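PDB 5BP8: Ent-copalyl diphosphate synthase from Streptomyces platensis, which is a mostly helical terpene cyclase-type protein whose C-terminal part is related to the squalene-hopene cyclase family. Local coordinates for residues A[83-86]-A[87-90]; A[154-157]-A[158-161]; A[381-384]-A[385-389]; A[455-458]-A[459-463]. All coordinates share one frame; numbering follows the deposited sequence. Where two conformers were deposited one is given.

Interaction 1 of 4, residues A[83-86]-A[87-90]; sequences LTEL and ARTD
Glu85 and Arg88 pair at the C-terminal end of helix 72-86, and their side chains cross at about a right angle. In Glu85 CG stands opposite the backbone N (chi1 176°), whereas in Arg88 CG is placed between N and the carbonyl carbon (chi1 65°); a bend at chi3 then folds the guanidinium back along the helix. Arg88 NH1 gives a salt bridge to Glu85 OE1 at 3.0 Å, with OE1 in the guanidinium plane and approached nearly along its own C-O bond, although the two flat groups are turned 62° apart. The same OE1 also bonds His47 NE2, and both terminal nitrogens of Arg88 hold carbonyls near the end of helix 31-40, NH1 that of Val38 and NH2 that of Ser39, so the guanidinium is fixed in rotation. Over one of its faces lies the methyl of Thr84, CG2 coming to 3.3 Å from Arg88 NH2, while the Thr84 hydroxyl bonds Glu80. The Glu85 and Asp90 carboxylates have nearly parallel planes, and at the other Glu85 oxygen their like charges are bridged by one water, which donates to Glu85 OE2 at 2.9 Å and to Asp90 OD1 at 3.0 Å.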
loop_
_atom_site.group_PDB
_atom_site.type_symbol
_atom_site.label_atom_id
_atom_site.label_comp_id
_atom_site.label_asym_id
_atom_site.label_seq_id
_atom_site.Cartn_x
_atom_site.Cartn_y
_atom_site.Cartn_z
ATOM N N LEU A 83 17.410 -9.956 16.516
ATOM C CA LEU A 83 18.375 -11.049 16.693
ATOM C C LEU A 83 19.685 -10.721 15.959
ATOM O O LEU A 83 20.793 -10.918 16.489
ATOM C CB LEU A 83 17.807 -12.381 16.223
ATOM C CG LEU A 83 16.704 -13.021 17.096
ATOM C CD1 LEU A 83 15.943 -14.091 16.333
ATOM C CD2 LEU A 83 17.321 -13.595 18.379
ATOM N N THR A 84 19.563 -10.226 14.731
ATOM C CA THR A 84 20.731 -9.822 13.964
ATOM C C THR A 84 21.525 -8.726 14.687
ATOM O O THR A 84 22.758 -8.841 14.808
ATOM C CB THR A 84 20.342 -9.404 12.532
ATOM O OG1 THR A 84 19.848 -10.556 11.845
ATOM C CG2 THR A 84 21.522 -8.823 11.773
ATOM N N GLU A 85 20.844 -7.695 15.184
ATOM C CA GLU A 85 21.511 -6.615 15.923
ATOM C C GLU A 85 22.210 -7.108 17.182
ATOM O O GLU A 85 23.376 -6.729 17.444
ATOM C CB GLU A 85 20.527 -5.522 16.296
ATOM C CG GLU A 85 21.070 -4.381 17.151
ATOM C CD GLU A 85 22.146 -3.547 16.473
ATOM O OE1 GLU A 85 22.179 -3.496 15.236
ATOM O OE2 GLU A 85 22.958 -2.925 17.183
ATOM N N LEU A 86 21.518 -7.953 17.951
ATOM C CA LEU A 86 22.072 -8.495 19.203
ATOM C C LEU A 86 23.313 -9.339 18.952
ATOM O O LEU A 86 24.215 -9.379 19.796
ATOM C CB LEU A 86 21.012 -9.303 19.947
ATOM C CG LEU A 86 20.033 -8.413 20.692
ATOM C CD1 LEU A 86 18.731 -9.154 20.948
ATOM C CD2 LEU A 86 20.665 -7.932 21.987
ATOM N N ALA A 87 23.402 -9.959 17.778
ATOM C CA ALA A 87 24.591 -10.755 17.441
ATOM C C ALA A 87 25.778 -9.952 16.920
ATOM O O ALA A 87 26.835 -10.534 16.705
ATOM C CB ALA A 87 24.237 -11.815 16.415
ATOM N N ARG A 88 25.618 -8.655 16.663
ATOM C CA ARG A 88 26.697 -7.886 16.021
ATOM C C ARG A 88 27.328 -6.908 17.007
ATOM O O ARG A 88 26.827 -6.752 18.119
ATOM C CB ARG A 88 26.192 -7.164 14.748
ATOM C CG ARG A 88 25.163 -6.105 15.004
ATOM C CD ARG A 88 25.027 -5.103 13.860
ATOM N NE ARG A 88 24.595 -5.672 12.585
ATOM C CZ ARG A 88 23.384 -5.543 12.030
ATOM N NH1 ARG A 88 22.367 -4.864 12.615
ATOM N NH2 ARG A 88 23.194 -6.109 10.857
ATOM N N THR A 89 28.444 -6.280 16.613
ATOM C CA THR A 89 28.993 -5.133 17.369
ATOM C C THR A 89 28.168 -3.858 17.079
ATOM O O THR A 89 27.449 -3.792 16.071
ATOM C CB THR A 89 30.475 -4.860 17.036
ATOM O OG1 THR A 89 30.605 -4.478 15.660
ATOM C CG2 THR A 89 31.336 -6.089 17.320
ATOM N N ASP A 90 28.272 -2.861 17.954
ATOM C CA ASP A 90 27.460 -1.639 17.848
ATOM C C ASP A 90 27.863 -0.693 16.700
ATOM O O ASP A 90 29.050 -0.511 16.430
ATOM C CB ASP A 90 27.509 -0.855 19.167
ATOM C CG ASP A 90 26.747 -1.542 20.290
ATOM O OD1 ASP A 90 25.787 -2.295 20.008
ATOM O OD2 ASP A 90 27.093 -1.302 21.462
HETATM O O HOH W 1 24.701 -4.632 18.983
HETATM O O HOH W 2 22.922 -1.408 19.612
#

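Interaction 2 of 4, residues A[154-157]-A[158-161]; sequences GAWS and GTTL
Thr159 turns its side chain back on Trp156, three residues earlier. CB, the first of its atoms, sits 3.2 Å from Trp156 O. From there the branches part: with chi1 at -69°, OG1 lies beside the backbone N and CG2 opposite it. Thr159 OG1 donates to a water at 2.7 Å, and that water in turn donates to the carbonyl oxygens of Ala155 and Ser157, drawing together three polar groups of the loop. CG2 is the apolar tip. It approaches the six-membered ring of the indole, 3.9 Å from Trp156 CE3, while the two side chains cross at a slant. Further along the same ring Leu161 arrives edge-on, its CD2 near the ring plane and 4.2 Å from Trp156 CZ3. Trp156 and Leu161 both also lean on Leu109 and Arg113 of helix 98-116, which ties this surface loop to the helical body; Ser157 OG bonds Leu145 O. The backbone itself is closed by Thr159 N, which donates to Trp156 O at 3.0 Å, and Gly158 takes a positive phi of 76°, the geometry of a type II beta turn from Trp156 to Thr159.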
loop_
_atom_site.group_PDB
_atom_site.type_symbol
_atom_site.label_atom_id
_atom_site.label_comp_id
_atom_site.label_asym_id
_atom_site.label_seq_id
_atom_site.Cartn_x
_atom_site.Cartn_y
_atom_site.Cartn_z
ATOM N N GLY A 154 18.495 -16.110 26.211
ATOM C CA GLY A 154 19.256 -17.340 26.314
ATOM C C GLY A 154 18.419 -18.608 26.463
ATOM O O GLY A 154 18.795 -19.683 26.000
ATOM N N ALA A 155 17.244 -18.471 27.066
ATOM C CA ALA A 155 16.321 -19.587 27.204
ATOM C C ALA A 155 15.747 -20.059 25.864
ATOM O O ALA A 155 15.253 -21.189 25.758
ATOM C CB ALA A 155 15.187 -19.194 28.152
ATOM N N TRP A 156 15.799 -19.185 24.854
ATOM C CA TRP A 156 15.342 -19.492 23.489
ATOM C C TRP A 156 16.379 -20.173 22.621
ATOM O O TRP A 156 16.078 -20.594 21.500
ATOM C CB TRP A 156 14.871 -18.197 22.793
ATOM C CG TRP A 156 13.564 -17.716 23.296
ATOM C CD1 TRP A 156 13.350 -16.923 24.354
ATOM C CD2 TRP A 156 12.272 -18.013 22.736
ATOM N NE1 TRP A 156 11.993 -16.693 24.509
ATOM C CE2 TRP A 156 11.314 -17.358 23.527
ATOM C CE3 TRP A 156 11.847 -18.769 21.650
ATOM C CZ2 TRP A 156 9.939 -17.432 23.269
ATOM C CZ3 TRP A 156 10.462 -18.860 21.398
ATOM C CH2 TRP A 156 9.544 -18.206 22.214
ATOM N N SER A 157 17.601 -20.305 23.134
ATOM C CA SER A 157 18.680 -20.942 22.403
ATOM C C SER A 157 18.261 -22.311 21.882
ATOM O O SER A 157 17.711 -23.124 22.626
ATOM C CB SER A 157 19.919 -21.064 23.315
ATOM O OG SER A 157 20.988 -21.660 22.607
ATOM N N GLY A 158 18.489 -22.549 20.595
ATOM C CA GLY A 158 18.179 -23.815 19.975
ATOM C C GLY A 158 16.708 -24.099 19.671
ATOM O O GLY A 158 16.360 -25.224 19.253
ATOM N N THR A 159 15.832 -23.134 19.918
ATOM C CA THR A 159 14.426 -23.257 19.530
ATOM C C THR A 159 14.319 -23.251 18.001
ATOM O O THR A 159 15.083 -22.572 17.347
ATOM C CB THR A 159 13.596 -22.081 20.102
ATOM O OG1 THR A 159 13.524 -22.214 21.537
ATOM C CG2 THR A 159 12.175 -22.059 19.517
ATOM N N THR A 160 13.377 -24.020 17.459
ATOM C CA THR A 160 13.013 -23.965 16.055
ATOM C C THR A 160 11.550 -23.596 15.994
ATOM O O THR A 160 10.714 -24.329 16.502
ATOM C CB THR A 160 13.192 -25.322 15.354
ATOM O OG1 THR A 160 14.545 -25.748 15.520
ATOM C CG2 THR A 160 12.885 -25.216 13.868
ATOM N N LEU A 161 11.255 -22.428 15.417
ATOM C CA LEU A 161 9.889 -22.013 15.192
ATOM C C LEU A 161 9.379 -22.633 13.897
ATOM O O LEU A 161 10.123 -22.756 12.922
ATOM C CB LEU A 161 9.829 -20.501 15.073
ATOM C CG LEU A 161 10.229 -19.685 16.289
ATOM C CD1 LEU A 161 10.174 -18.215 15.920
ATOM C CD2 LEU A 161 9.355 -19.985 17.479
HETATM O O HOH W 3 15.128 -22.977 23.568
#

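Interaction 3 of 4, residues A[381-384]-A[385-389]; sequences SDWL and LDNQL
Leu385 and Asp386 continue the helical ladder, Leu385 N donating to Ser381 O at 3.1 Å, and the chain leaves the helix soon after. Asp386 N donates to Asp382 O at 2.9 Å. Asn387 turns its side chain back to the same carbonyl that its amide uses. ND2 donates to Trp383 O at 2.8 Å, almost straight at 172°, while Asn387 N reaches that oxygen at 3.0 Å from the opposite face of the carbonyl plane; two N-H groups of one residue thus grip a single acceptor. The arrangement lies at the C-terminal end of helix 370-386, one of the helices of the squalene-hopene cyclase-like C-terminal part, which belongs to the six-hairpin group of all-helical folds. ND2 also lies over one face of the Trp383 indole, 3.2 Å above its plane and displaced toward the rim, with the amide tilted 40° against the ring. With CG opposite the backbone N (chi1 -171°), the Trp383 ring is laid against ND2, and it further meets the ring of Tyr337. On another flank of the helix Leu385 folds CG over Ser381 O, at 3.1 Å, and carries its side chain on to Leu413 of helix 402-416 and Ala424 of helix 422-435. Leu384 packs on Leu356 and Cys409, and Leu384 O accepts a hydrogen bond from Trp394 NE1.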
loop_
_atom_site.group_PDB
_atom_site.type_symbol
_atom_site.label_atom_id
_atom_site.label_comp_id
_atom_site.label_asym_id
_atom_site.label_seq_id
_atom_site.Cartn_x
_atom_site.Cartn_y
_atom_site.Cartn_z
ATOM N N SER A 381 -18.803 -4.235 -15.968
ATOM C CA SER A 381 -20.082 -4.114 -15.262
ATOM C C SER A 381 -20.643 -5.460 -14.822
ATOM O O SER A 381 -20.906 -5.637 -13.626
ATOM C CB SER A 381 -21.111 -3.375 -16.112
ATOM O OG SER A 381 -20.725 -2.027 -16.246
ATOM N N ASP A 382 -20.820 -6.397 -15.760
ATOM C CA ASP A 382 -21.209 -7.782 -15.426
ATOM C C ASP A 382 -20.433 -8.227 -14.196
ATOM O O ASP A 382 -21.008 -8.527 -13.157
ATOM C CB ASP A 382 -20.857 -8.796 -16.537
ATOM C CG ASP A 382 -21.187 -10.257 -16.134
ATOM O OD1 ASP A 382 -22.334 -10.526 -15.677
ATOM O OD2 ASP A 382 -20.298 -11.138 -16.254
ATOM N N TRP A 383 -19.117 -8.249 -14.367
ATOM C CA TRP A 383 -18.207 -8.875 -13.437
ATOM C C TRP A 383 -18.238 -8.222 -12.049
ATOM O O TRP A 383 -18.253 -8.939 -11.045
ATOM C CB TRP A 383 -16.793 -8.827 -14.020
ATOM C CG TRP A 383 -15.814 -9.613 -13.276
ATOM C CD1 TRP A 383 -15.569 -10.939 -13.370
ATOM C CD2 TRP A 383 -14.920 -9.104 -12.283
ATOM N NE1 TRP A 383 -14.566 -11.296 -12.509
ATOM C CE2 TRP A 383 -14.158 -10.184 -11.819
ATOM C CE3 TRP A 383 -14.702 -7.835 -11.749
ATOM C CZ2 TRP A 383 -13.168 -10.038 -10.840
ATOM C CZ3 TRP A 383 -13.712 -7.688 -10.771
ATOM C CH2 TRP A 383 -12.977 -8.784 -10.329
ATOM N N LEU A 384 -18.233 -6.892 -11.986
ATOM C CA LEU A 384 -18.291 -6.198 -10.688
ATOM C C LEU A 384 -19.572 -6.513 -9.962
ATOM O O LEU A 384 -19.580 -6.799 -8.773
ATOM C CB LEU A 384 -18.163 -4.692 -10.842
ATOM C CG LEU A 384 -16.777 -4.179 -11.239
ATOM C CD1 LEU A 384 -16.872 -2.710 -11.570
ATOM C CD2 LEU A 384 -15.816 -4.413 -10.083
ATOM N N LEU A 385 -20.680 -6.470 -10.694
ATOM C CA LEU A 385 -21.953 -6.886 -10.135
ATOM C C LEU A 385 -21.958 -8.324 -9.614
ATOM O O LEU A 385 -22.453 -8.573 -8.515
ATOM C CB LEU A 385 -23.065 -6.682 -11.184
ATOM C CG LEU A 385 -23.220 -5.202 -11.547
ATOM C CD1 LEU A 385 -24.093 -4.977 -12.809
ATOM C CD2 LEU A 385 -23.791 -4.467 -10.351
ATOM N N ASP A 386 -21.371 -9.249 -10.361
ATOM C CA ASP A 386 -21.357 -10.643 -9.964
ATOM C C ASP A 386 -20.435 -10.904 -8.750
ATOM O O ASP A 386 -20.613 -11.885 -8.042
ATOM C CB ASP A 386 -20.921 -11.512 -11.148
ATOM C CG ASP A 386 -21.849 -11.378 -12.360
ATOM O OD1 ASP A 386 -21.464 -11.888 -13.433
ATOM O OD2 ASP A 386 -22.936 -10.756 -12.262
ATOM N N ASN A 387 -19.446 -10.030 -8.536
ATOM C CA ASN A 387 -18.507 -10.186 -7.423
ATOM C C ASN A 387 -18.845 -9.404 -6.160
ATOM O O ASN A 387 -18.077 -9.459 -5.186
ATOM C CB ASN A 387 -17.086 -9.890 -7.898
ATOM C CG ASN A 387 -16.513 -11.054 -8.673
ATOM O OD1 ASN A 387 -15.932 -11.966 -8.098
ATOM N ND2 ASN A 387 -16.712 -11.055 -9.981
ATOM N N GLN A 388 -19.991 -8.711 -6.156
ATOM C CA GLN A 388 -20.503 -8.060 -4.958
ATOM C C GLN A 388 -20.882 -9.137 -3.942
ATOM O O GLN A 388 -21.523 -10.131 -4.299
ATOM C CB GLN A 388 -21.734 -7.191 -5.246
ATOM C CG GLN A 388 -22.196 -6.325 -4.071
ATOM C CD GLN A 388 -23.313 -5.355 -4.430
ATOM O OE1 GLN A 388 -24.078 -5.616 -5.343
ATOM N NE2 GLN A 388 -23.430 -4.244 -3.695
ATOM N N LEU A 389 -20.521 -8.922 -2.682
ATOM C CA LEU A 389 -20.830 -9.898 -1.632
ATOM C C LEU A 389 -22.315 -9.818 -1.231
ATOM O O LEU A 389 -22.981 -8.793 -1.426
ATOM C CB LEU A 389 -19.892 -9.703 -0.410
ATOM C CG LEU A 389 -18.406 -9.789 -0.784
ATOM C CD1 LEU A 389 -17.502 -9.280 0.337
ATOM C CD2 LEU A 389 -18.038 -11.219 -1.149
#

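Interaction 4 of 4, residues A[455-458]-A[459-463]; sequences MVQL and LMRTR
The amide of Gln457 and the guanidinium of Arg461 lie side by side and nearly coplanar, 16° apart, meeting at the guanidinium edge and not stacked. Gln457 OE1 sits in the plane of the Arg461 group and takes a weak hydrogen bond from NH1 at 3.2 Å, bent to 134°. The amide nitrogen, Gln457 NE2, is also lightly held, by a weak bond to Ala510 O. The two side chains point the same way from successive turns, and the aliphatic part of Arg461 passes over the carbonyl of Gln457, with CB 3.2 Å from Gln457 O; Arg461 N donates to that same oxygen at 2.8 Å. One residue on, Thr462 is the first to leave helical geometry after helix 449-461. Its OG1, placed between the backbone N and the carbonyl carbon (chi1 64°), turns back and donates to Leu458 O at 2.6 Å, and Thr462 N adds a weak bond to that oxygen, so side chain and backbone satisfy one carbonyl of the last turn. The Thr462 and Leu458 side chains cross at a slant, CG2 of Thr462 lying 3.8 Å from CD1 of Leu458. On another side of the helix, Val456 CG1 touches CG of Met460, a selenomethionine, at 4.3 Å. The helix is hemmed in by four others: Leu458 and Thr462 meet helix 402-416 at Ala410 and Ala414, Leu459 reaches Ala432 of helix 422-435, Met460 packs on Val471 and Ala475 of helix 469-484, and Val456 touches Ala514 of helix 504-518.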
loop_
_atom_site.group_PDB
_atom_site.type_symbol
_atom_site.label_atom_id
_atom_site.label_comp_id
_atom_site.label_asym_id
_atom_site.label_seq_id
_atom_site.Cartn_x
_atom_site.Cartn_y
_atom_site.Cartn_z
HETATM N N MSE A 455 -16.780 6.346 2.799
HETATM C CA MSE A 455 -18.221 6.174 2.978
HETATM C C MSE A 455 -18.984 7.456 2.792
HETATM O O MSE A 455 -20.091 7.444 2.217
HETATM C CB MSE A 455 -18.524 5.521 4.329
HETATM C CG MSE A 455 -18.031 4.076 4.322
HETATM SE SE MSE A 455 -18.868 2.907 2.988
HETATM C CE MSE A 455 -17.555 2.980 1.556
ATOM N N VAL A 456 -18.455 8.572 3.263
ATOM C CA VAL A 456 -19.123 9.857 3.037
ATOM C C VAL A 456 -19.240 10.132 1.521
ATOM O O VAL A 456 -20.332 10.511 1.025
ATOM C CB VAL A 456 -18.413 11.009 3.775
ATOM C CG1 VAL A 456 -18.892 12.362 3.280
ATOM C CG2 VAL A 456 -18.628 10.877 5.272
ATOM N N GLN A 457 -18.152 9.902 0.791
ATOM C CA GLN A 457 -18.164 10.042 -0.669
ATOM C C GLN A 457 -19.180 9.137 -1.334
ATOM O O GLN A 457 -19.937 9.597 -2.196
ATOM C CB GLN A 457 -16.818 9.716 -1.283
ATOM C CG GLN A 457 -15.744 10.730 -0.991
ATOM C CD GLN A 457 -14.471 10.425 -1.751
ATOM O OE1 GLN A 457 -14.501 10.197 -2.972
ATOM N NE2 GLN A 457 -13.341 10.431 -1.037
ATOM N N LEU A 458 -19.190 7.857 -0.948
ATOM C CA LEU A 458 -20.136 6.892 -1.493
ATOM C C LEU A 458 -21.558 7.386 -1.306
ATOM O O LEU A 458 -22.350 7.402 -2.263
ATOM C CB LEU A 458 -19.972 5.519 -0.833
ATOM C CG LEU A 458 -20.944 4.410 -1.252
ATOM C CD1 LEU A 458 -21.052 4.290 -2.758
ATOM C CD2 LEU A 458 -20.543 3.061 -0.661
ATOM N N LEU A 459 -21.898 7.767 -0.069
ATOM C CA LEU A 459 -23.261 8.180 0.250
ATOM C C LEU A 459 -23.673 9.453 -0.486
ATOM O O LEU A 459 -24.788 9.521 -1.035
ATOM C CB LEU A 459 -23.431 8.367 1.757
ATOM C CG LEU A 459 -23.353 7.097 2.614
ATOM C CD1 LEU A 459 -23.321 7.461 4.093
ATOM C CD2 LEU A 459 -24.511 6.153 2.335
HETATM N N MSE A 460 -22.789 10.442 -0.518
HETATM C CA MSE A 460 -23.104 11.717 -1.185
HETATM C C MSE A 460 -23.164 11.576 -2.685
HETATM O O MSE A 460 -24.114 12.086 -3.338
HETATM C CB MSE A 460 -22.146 12.816 -0.749
HETATM C CG MSE A 460 -22.254 13.162 0.728
HETATM SE SE MSE A 460 -24.008 13.920 1.226
HETATM C CE MSE A 460 -25.224 12.410 1.377
ATOM N N ARG A 461 -22.197 10.884 -3.273
ATOM C CA ARG A 461 -22.139 10.807 -4.732
ATOM C C ARG A 461 -23.237 9.929 -5.345
ATOM O O ARG A 461 -23.565 10.094 -6.531
ATOM C CB ARG A 461 -20.764 10.377 -5.213
ATOM C CG ARG A 461 -19.685 11.444 -4.997
ATOM C CD ARG A 461 -18.274 10.901 -5.142
ATOM N NE ARG A 461 -17.967 10.349 -6.459
ATOM C CZ ARG A 461 -16.801 9.773 -6.772
ATOM N NH1 ARG A 461 -15.812 9.673 -5.878
ATOM N NH2 ARG A 461 -16.622 9.287 -7.973
ATOM N N THR A 462 -23.824 9.031 -4.555
ATOM C CA THR A 462 -24.838 8.109 -5.075
ATOM C C THR A 462 -26.231 8.471 -4.598
ATOM O O THR A 462 -27.165 7.705 -4.788
ATOM C CB THR A 462 -24.532 6.645 -4.697
ATOM O OG1 THR A 462 -24.587 6.471 -3.275
ATOM C CG2 THR A 462 -23.183 6.229 -5.241
ATOM N N ARG A 463 -26.359 9.639 -3.977
ATOM C CA ARG A 463 -27.607 10.101 -3.415
ATOM C C ARG A 463 -28.523 10.455 -4.578
ATOM O O ARG A 463 -28.051 10.917 -5.601
ATOM C CB ARG A 463 -27.337 11.334 -2.559
ATOM C CG ARG A 463 -28.483 11.819 -1.690
ATOM C CD ARG A 463 -27.940 12.754 -0.612
ATOM N NE ARG A 463 -28.850 13.847 -0.252
ATOM C CZ ARG A 463 -28.716 15.125 -0.626
ATOM N NH1 ARG A 463 -27.702 15.524 -1.400
ATOM N NH2 ARG A 463 -29.613 16.022 -0.223
#

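In the fold
The four contacts form two pairs in distant parts of the chain. Interactions 1 and 2 have centres about 17 Å apart and nearest atoms about 7 Å apart; they do not touch, but both pack on helices 98-116 and 127-144, where Ile138 meets Leu83 of one and Leu161 of the other. Interactions 3 and 4, with centres about 19 Å apart and nearest atoms about 8 Å apart, are likewise joined through helices 402-416 and 422-435, and both fall within the squalene-hopene cyclase-like part. Between the pairs the centres lie about 49 to 53 Å apart, interactions 1 and 4 being on opposite sides of the chain's centre.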